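Local coordinates for ATP phosphoribosyltransferase (PDB 1O63), which probably catalyses the first step of histidine biosynthesis, the condensation of ATP with 5-phosphoribose 1-diphosphate, working together with HisZ, at residues E101-I106 / H124-P129; R105-F110 / G141-I146. All blocks are in the same frame, centred on the assembly; numbering follows the deposited sequence.

Contact 1 of 2, residues E101-I106 / H124-P129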
loop_
_atom_site.group_PDB
_atom_site.type_symbol
_atom_site.label_atom_id
_atom_site.label_comp_id
_atom_site.label_asym_id
_atom_site.label_seq_id
_atom_site.Cartn_x
_atom_site.Cartn_y
_atom_site.Cartn_z
ATOM N N GLU A 101 -19.852 11.264 -20.577
ATOM C CA GLU A 101 -21.203 11.589 -20.165
ATOM C C GLU A 101 -21.872 10.482 -19.374
ATOM O O GLU A 101 -22.699 10.744 -18.495
ATOM C CB GLU A 101 -22.046 11.923 -21.419
ATOM C CG GLU A 101 -21.761 13.322 -21.958
ATOM C CD GLU A 101 -22.785 13.768 -22.984
ATOM O OE1 GLU A 101 -23.244 12.932 -23.792
ATOM O OE2 GLU A 101 -23.150 14.967 -22.988
ATOM N N GLY A 102 -21.513 9.237 -19.631
ATOM C CA GLY A 102 -22.115 8.107 -18.937
ATOM C C GLY A 102 -21.362 7.764 -17.655
ATOM O O GLY A 102 -20.889 8.635 -16.926
ATOM N N GLU A 103 -21.213 6.469 -17.419
ATOM C CA GLU A 103 -20.536 5.962 -16.224
ATOM C C GLU A 103 -19.043 6.279 -16.315
ATOM O O GLU A 103 -18.433 6.215 -17.372
ATOM C CB GLU A 103 -20.821 4.467 -16.100
ATOM C CG GLU A 103 -20.073 3.738 -15.005
ATOM C CD GLU A 103 -20.319 2.234 -15.052
ATOM O OE1 GLU A 103 -20.912 1.716 -14.079
ATOM O OE2 GLU A 103 -19.930 1.589 -16.041
ATOM N N LYS A 104 -18.486 6.851 -15.238
ATOM C CA LYS A 104 -17.075 7.254 -15.294
ATOM C C LYS A 104 -16.168 6.242 -14.623
ATOM O O LYS A 104 -16.354 5.885 -13.457
ATOM C CB LYS A 104 -16.939 8.652 -14.711
ATOM C CG LYS A 104 -17.761 9.695 -15.484
ATOM C CD LYS A 104 -18.562 10.559 -14.505
ATOM C CE LYS A 104 -19.231 11.712 -15.239
ATOM N NZ LYS A 104 -20.402 11.205 -16.023
ATOM N N ARG A 105 -15.187 5.718 -15.364
ATOM C CA ARG A 105 -14.238 4.763 -14.781
ATOM C C ARG A 105 -13.076 5.576 -14.159
ATOM O O ARG A 105 -12.491 6.405 -14.847
ATOM C CB ARG A 105 -13.685 3.831 -15.866
ATOM C CG ARG A 105 -14.736 2.951 -16.543
ATOM C CD ARG A 105 -14.076 2.023 -17.582
ATOM N NE ARG A 105 -13.160 2.755 -18.438
ATOM C CZ ARG A 105 -12.101 2.262 -19.072
ATOM N NH1 ARG A 105 -11.342 3.051 -19.818
ATOM N NH2 ARG A 105 -11.803 0.969 -19.010
ATOM N N ILE A 106 -12.932 5.495 -12.837
ATOM C CA ILE A 106 -11.909 6.274 -12.142
ATOM C C ILE A 106 -10.993 5.316 -11.358
ATOM O O ILE A 106 -11.509 4.634 -10.475
ATOM C CB ILE A 106 -12.519 7.259 -11.130
ATOM C CG1 ILE A 106 -13.691 8.030 -11.763
ATOM C CG2 ILE A 106 -11.469 8.197 -10.584
ATOM C CD1 ILE A 106 -14.378 9.017 -10.834
ATOM N N HIS A 124 -22.338 8.725 -11.763
ATOM C CA HIS A 124 -22.294 7.265 -11.582
ATOM C C HIS A 124 -20.845 6.863 -11.901
ATOM O O HIS A 124 -20.368 7.194 -12.996
ATOM C CB HIS A 124 -23.272 6.557 -12.501
ATOM C CG HIS A 124 -24.709 6.648 -12.056
ATOM N ND1 HIS A 124 -25.493 7.747 -12.315
ATOM C CD2 HIS A 124 -25.488 5.772 -11.378
ATOM C CE1 HIS A 124 -26.702 7.550 -11.812
ATOM N NE2 HIS A 124 -26.726 6.356 -11.245
ATOM N N CYS A 125 -20.143 6.294 -10.951
ATOM C CA CYS A 125 -18.722 5.987 -11.142
ATOM C C CYS A 125 -18.403 4.522 -10.969
ATOM O O CYS A 125 -18.958 3.818 -10.112
ATOM C CB CYS A 125 -17.917 6.825 -10.108
ATOM S SG CYS A 125 -17.950 8.603 -10.361
ATOM N N ARG A 126 -17.478 4.027 -11.753
ATOM C CA ARG A 126 -16.955 2.658 -11.638
ATOM C C ARG A 126 -15.531 2.818 -11.057
ATOM O O ARG A 126 -14.636 3.230 -11.806
ATOM C CB ARG A 126 -16.926 2.037 -13.019
ATOM C CG ARG A 126 -16.820 0.541 -13.104
ATOM C CD ARG A 126 -18.105 -0.156 -12.660
ATOM N NE ARG A 126 -18.440 -1.276 -13.511
ATOM C CZ ARG A 126 -17.688 -2.314 -13.831
ATOM N NH1 ARG A 126 -18.181 -3.252 -14.649
ATOM N NH2 ARG A 126 -16.457 -2.461 -13.378
ATOM N N ILE A 127 -15.398 2.662 -9.749
ATOM C CA ILE A 127 -14.117 2.981 -9.096
ATOM C C ILE A 127 -13.146 1.821 -9.066
ATOM O O ILE A 127 -13.403 0.785 -8.458
ATOM C CB ILE A 127 -14.323 3.494 -7.660
ATOM C CG1 ILE A 127 -15.221 4.723 -7.652
ATOM C CG2 ILE A 127 -12.974 3.819 -7.005
ATOM C CD1 ILE A 127 -15.627 5.161 -6.248
ATOM N N ILE A 128 -11.944 2.047 -9.608
ATOM C CA ILE A 128 -10.932 0.992 -9.657
ATOM C C ILE A 128 -9.760 1.265 -8.732
ATOM O O ILE A 128 -8.906 2.103 -9.026
ATOM C CB ILE A 128 -10.420 0.853 -11.115
ATOM C CG1 ILE A 128 -11.636 0.564 -12.031
ATOM C CG2 ILE A 128 -9.385 -0.249 -11.187
ATOM C CD1 ILE A 128 -11.324 0.570 -13.503
ATOM N N PRO A 129 -9.670 0.545 -7.620
ATOM C CA PRO A 129 -8.626 0.715 -6.647
ATOM C C PRO A 129 -7.264 0.232 -7.124
ATOM O O PRO A 129 -7.162 -0.879 -7.644
ATOM C CB PRO A 129 -9.044 -0.145 -5.452
ATOM C CG PRO A 129 -10.454 -0.497 -5.683
ATOM C CD PRO A 129 -10.666 -0.473 -7.178
#
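E103 sets its CG anti to the backbone N (chi1 173°), which brings CG next to R126 CB across the contact, while R126 turns back at chi2 (71°), a bend that places CD 3.7 Å from E103 OE1. The two side chains cross obliquely, with carboxylate and guanidinium planes 83° apart. E103 OE1 lies at the guanidinium edge, but its distance to R126 NE is 3.9 Å, a long salt bridge. On the other face of the sheet I106 sends CD1 to the sulphur of C125, at 3.6 Å from SG. That sulphur is in turn disulfide-bonded to C118 of helix 111-121, which also packs on I106 and I127.

Between these faces, the parallel segments 101-106 and 124-129 are joined by four backbone bonds: K104 N to H124 O (2.9 Å), R126 N to K104 O (2.8 Å), I106 N to R126 O (3.0 Å) and I128 N to I106 O (2.8 Å). The strands and the helix form one beta-alpha-beta unit.

K104, bent at chi2 and chi4, gives NZ to G102 O at 2.8 Å, in the carbonyl plane; P100 O is a second acceptor and W123 a cation-pi partner. An alanine here would probably leave the G102 and P100 carbonyls without their shared ammonium donor, W123 without its cation, and the turn before the strand freer to move.

R126 and I128 also pack on H56 of the second subunit. The chemistry thus divides the work: backbone bonds fix the strand register, the disulfide ties strand to helix covalently, and the stretched ion pair probably adds little beyond long-range attraction.

Contact 2 of 2, residues R105-F110 / G141-I146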
loop_
_atom_site.group_PDB
_atom_site.type_symbol
_atom_site.label_atom_id
_atom_site.label_comp_id
_atom_site.label_asym_id
_atom_site.label_seq_id
_atom_site.Cartn_x
_atom_site.Cartn_y
_atom_site.Cartn_z
ATOM N N ARG A 105 -15.187 5.718 -15.364
ATOM C CA ARG A 105 -14.238 4.763 -14.781
ATOM C C ARG A 105 -13.076 5.576 -14.159
ATOM O O ARG A 105 -12.491 6.405 -14.847
ATOM C CB ARG A 105 -13.685 3.831 -15.866
ATOM C CG ARG A 105 -14.736 2.951 -16.543
ATOM C CD ARG A 105 -14.076 2.023 -17.582
ATOM N NE ARG A 105 -13.160 2.755 -18.438
ATOM C CZ ARG A 105 -12.101 2.262 -19.072
ATOM N NH1 ARG A 105 -11.342 3.051 -19.818
ATOM N NH2 ARG A 105 -11.803 0.969 -19.010
ATOM N N ILE A 106 -12.932 5.495 -12.837
ATOM C CA ILE A 106 -11.909 6.274 -12.142
ATOM C C ILE A 106 -10.993 5.316 -11.358
ATOM O O ILE A 106 -11.509 4.634 -10.475
ATOM C CB ILE A 106 -12.519 7.259 -11.130
ATOM C CG1 ILE A 106 -13.691 8.030 -11.763
ATOM C CG2 ILE A 106 -11.469 8.197 -10.584
ATOM C CD1 ILE A 106 -14.378 9.017 -10.834
ATOM N N ALA A 107 -9.708 5.364 -11.675
ATOM C CA ALA A 107 -8.690 4.606 -10.937
ATOM C C ALA A 107 -8.187 5.469 -9.789
ATOM O O ALA A 107 -8.067 6.682 -9.960
ATOM C CB ALA A 107 -7.487 4.319 -11.844
ATOM N N THR A 108 -7.890 4.839 -8.642
ATOM C CA THR A 108 -7.413 5.665 -7.513
ATOM C C THR A 108 -6.899 4.761 -6.397
ATOM O O THR A 108 -7.301 3.592 -6.330
ATOM C CB THR A 108 -8.607 6.494 -6.973
ATOM O OG1 THR A 108 -8.209 7.296 -5.865
ATOM C CG2 THR A 108 -9.728 5.560 -6.503
ATOM N N LYS A 109 -6.075 5.299 -5.523
ATOM C CA LYS A 109 -5.680 4.660 -4.281
ATOM C C LYS A 109 -6.648 5.054 -3.155
ATOM O O LYS A 109 -6.543 4.561 -2.016
ATOM C CB LYS A 109 -4.287 5.114 -3.819
ATOM C CG LYS A 109 -3.196 4.899 -4.846
ATOM C CD LYS A 109 -1.823 4.937 -4.200
ATOM C CE LYS A 109 -1.316 6.339 -4.074
ATOM N NZ LYS A 109 0.148 6.402 -3.774
ATOM N N PHE A 110 -7.488 6.048 -3.443
ATOM C CA PHE A 110 -8.438 6.542 -2.421
ATOM C C PHE A 110 -9.881 6.342 -2.823
ATOM O O PHE A 110 -10.577 7.273 -3.239
ATOM C CB PHE A 110 -8.145 8.049 -2.212
ATOM C CG PHE A 110 -6.640 8.291 -2.073
ATOM C CD1 PHE A 110 -5.912 8.711 -3.155
ATOM C CD2 PHE A 110 -5.999 8.101 -0.852
ATOM C CE1 PHE A 110 -4.548 8.967 -3.055
ATOM C CE2 PHE A 110 -4.644 8.361 -0.727
ATOM C CZ PHE A 110 -3.907 8.741 -1.834
ATOM N N GLY A 141 -5.913 2.315 -20.744
ATOM C CA GLY A 141 -7.321 2.017 -21.046
ATOM C C GLY A 141 -8.043 1.431 -19.837
ATOM O O GLY A 141 -9.132 0.891 -19.953
ATOM N N LEU A 142 -7.417 1.525 -18.668
ATOM C CA LEU A 142 -8.018 0.946 -17.444
ATOM C C LEU A 142 -9.061 1.909 -16.887
ATOM O O LEU A 142 -10.068 1.499 -16.337
ATOM C CB LEU A 142 -6.911 0.725 -16.435
ATOM C CG LEU A 142 -7.082 -0.113 -15.211
ATOM C CD1 LEU A 142 -6.911 0.678 -13.929
ATOM C CD2 LEU A 142 -8.353 -0.946 -15.206
ATOM N N SER A 143 -8.819 3.221 -17.067
ATOM C CA SER A 143 -9.803 4.170 -16.566
ATOM C C SER A 143 -9.900 5.379 -17.490
ATOM O O SER A 143 -9.019 5.584 -18.333
ATOM C CB SER A 143 -9.448 4.634 -15.135
ATOM O OG SER A 143 -8.377 5.561 -15.120
ATOM N N ASP A 144 -10.969 6.135 -17.281
ATOM C CA ASP A 144 -11.156 7.374 -18.021
ATOM C C ASP A 144 -10.405 8.485 -17.298
ATOM O O ASP A 144 -9.830 9.401 -17.874
ATOM C CB ASP A 144 -12.660 7.670 -18.099
ATOM C CG ASP A 144 -13.415 6.627 -18.920
ATOM O OD1 ASP A 144 -13.184 6.589 -20.136
ATOM O OD2 ASP A 144 -14.254 5.882 -18.368
ATOM N N LEU A 145 -10.475 8.434 -15.959
ATOM C CA LEU A 145 -10.008 9.470 -15.090
ATOM C C LEU A 145 -9.285 8.859 -13.866
ATOM O O LEU A 145 -9.404 7.682 -13.602
ATOM C CB LEU A 145 -11.172 10.305 -14.490
ATOM C CG LEU A 145 -12.157 10.963 -15.449
ATOM C CD1 LEU A 145 -13.449 11.379 -14.742
ATOM C CD2 LEU A 145 -11.555 12.162 -16.158
ATOM N N ILE A 146 -8.524 9.710 -13.186
ATOM C CA ILE A 146 -7.932 9.269 -11.922
ATOM C C ILE A 146 -8.223 10.300 -10.832
ATOM O O ILE A 146 -8.557 11.439 -11.162
ATOM C CB ILE A 146 -6.414 9.068 -11.977
ATOM C CG1 ILE A 146 -5.735 10.405 -12.248
ATOM C CG2 ILE A 146 -6.050 7.970 -12.999
ATOM C CD1 ILE A 146 -4.227 10.398 -12.270
#
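R105 O takes two successive backbone N-H groups, from D144 (2.9 Å to its N) and from L145 (3.1 Å to its N). The L145 donor comes nearly along the C=O axis, whereas that of D144 stands above the carbonyl plane. D144 repays the bond: its OD2 accepts from R105 N at 3.1 Å through the anti lone pair, and forms a salt bridge with R105 NE whose hydrogen bond is weak. The register steps from R105 opposite S143 to I106 opposite L145, passing over D144.

The R105 chain turns at chi3 (-47°), which sets NE beside OD2. At the far end R105 NH2 donates to G141 O at 2.8 Å, with a weak second bond from NH1, and L142 O lies over one guanidinium face. G141 closes helix 136-140 in a Schellman motif.

S143 holds OG between its backbone N and carbonyl carbon (chi1 75°) and bonds L145 O at 2.8 Å; A107 N reaches the same oxygen at 3.0 Å. A107 CB lies 3.6 Å from S143 OG.

Carboxylate, helix-end carbonyl and backbone bonds hold the irregular entry to strand 104-108, the S143 hydroxyl braces L145 O, and the nearby acid and helix C-terminus would probably stabilise the guanidinium's positive charge.

Overall arrangement
Contacts 1 and 2 share R105 and I106 and lie on the two edges of strand 104-108, their centres about 7 Å apart. Across the sheet the order is 145-150, 104-108, 125-129, all parallel, so the middle strand is bonded on both sides. Along the chain, 104-108 leads through helix 111-121 to 125-129, and then through helix 136-140 to 145-150. The contacts also meet directly: I128 O probably accepts a hydrogen bond from T108 N, and I128 CD1 packs on L142 O. Strand 125-129 ends the sheet within this chain, and both contacts reach the second subunit, linking this part of the fold to the dimer.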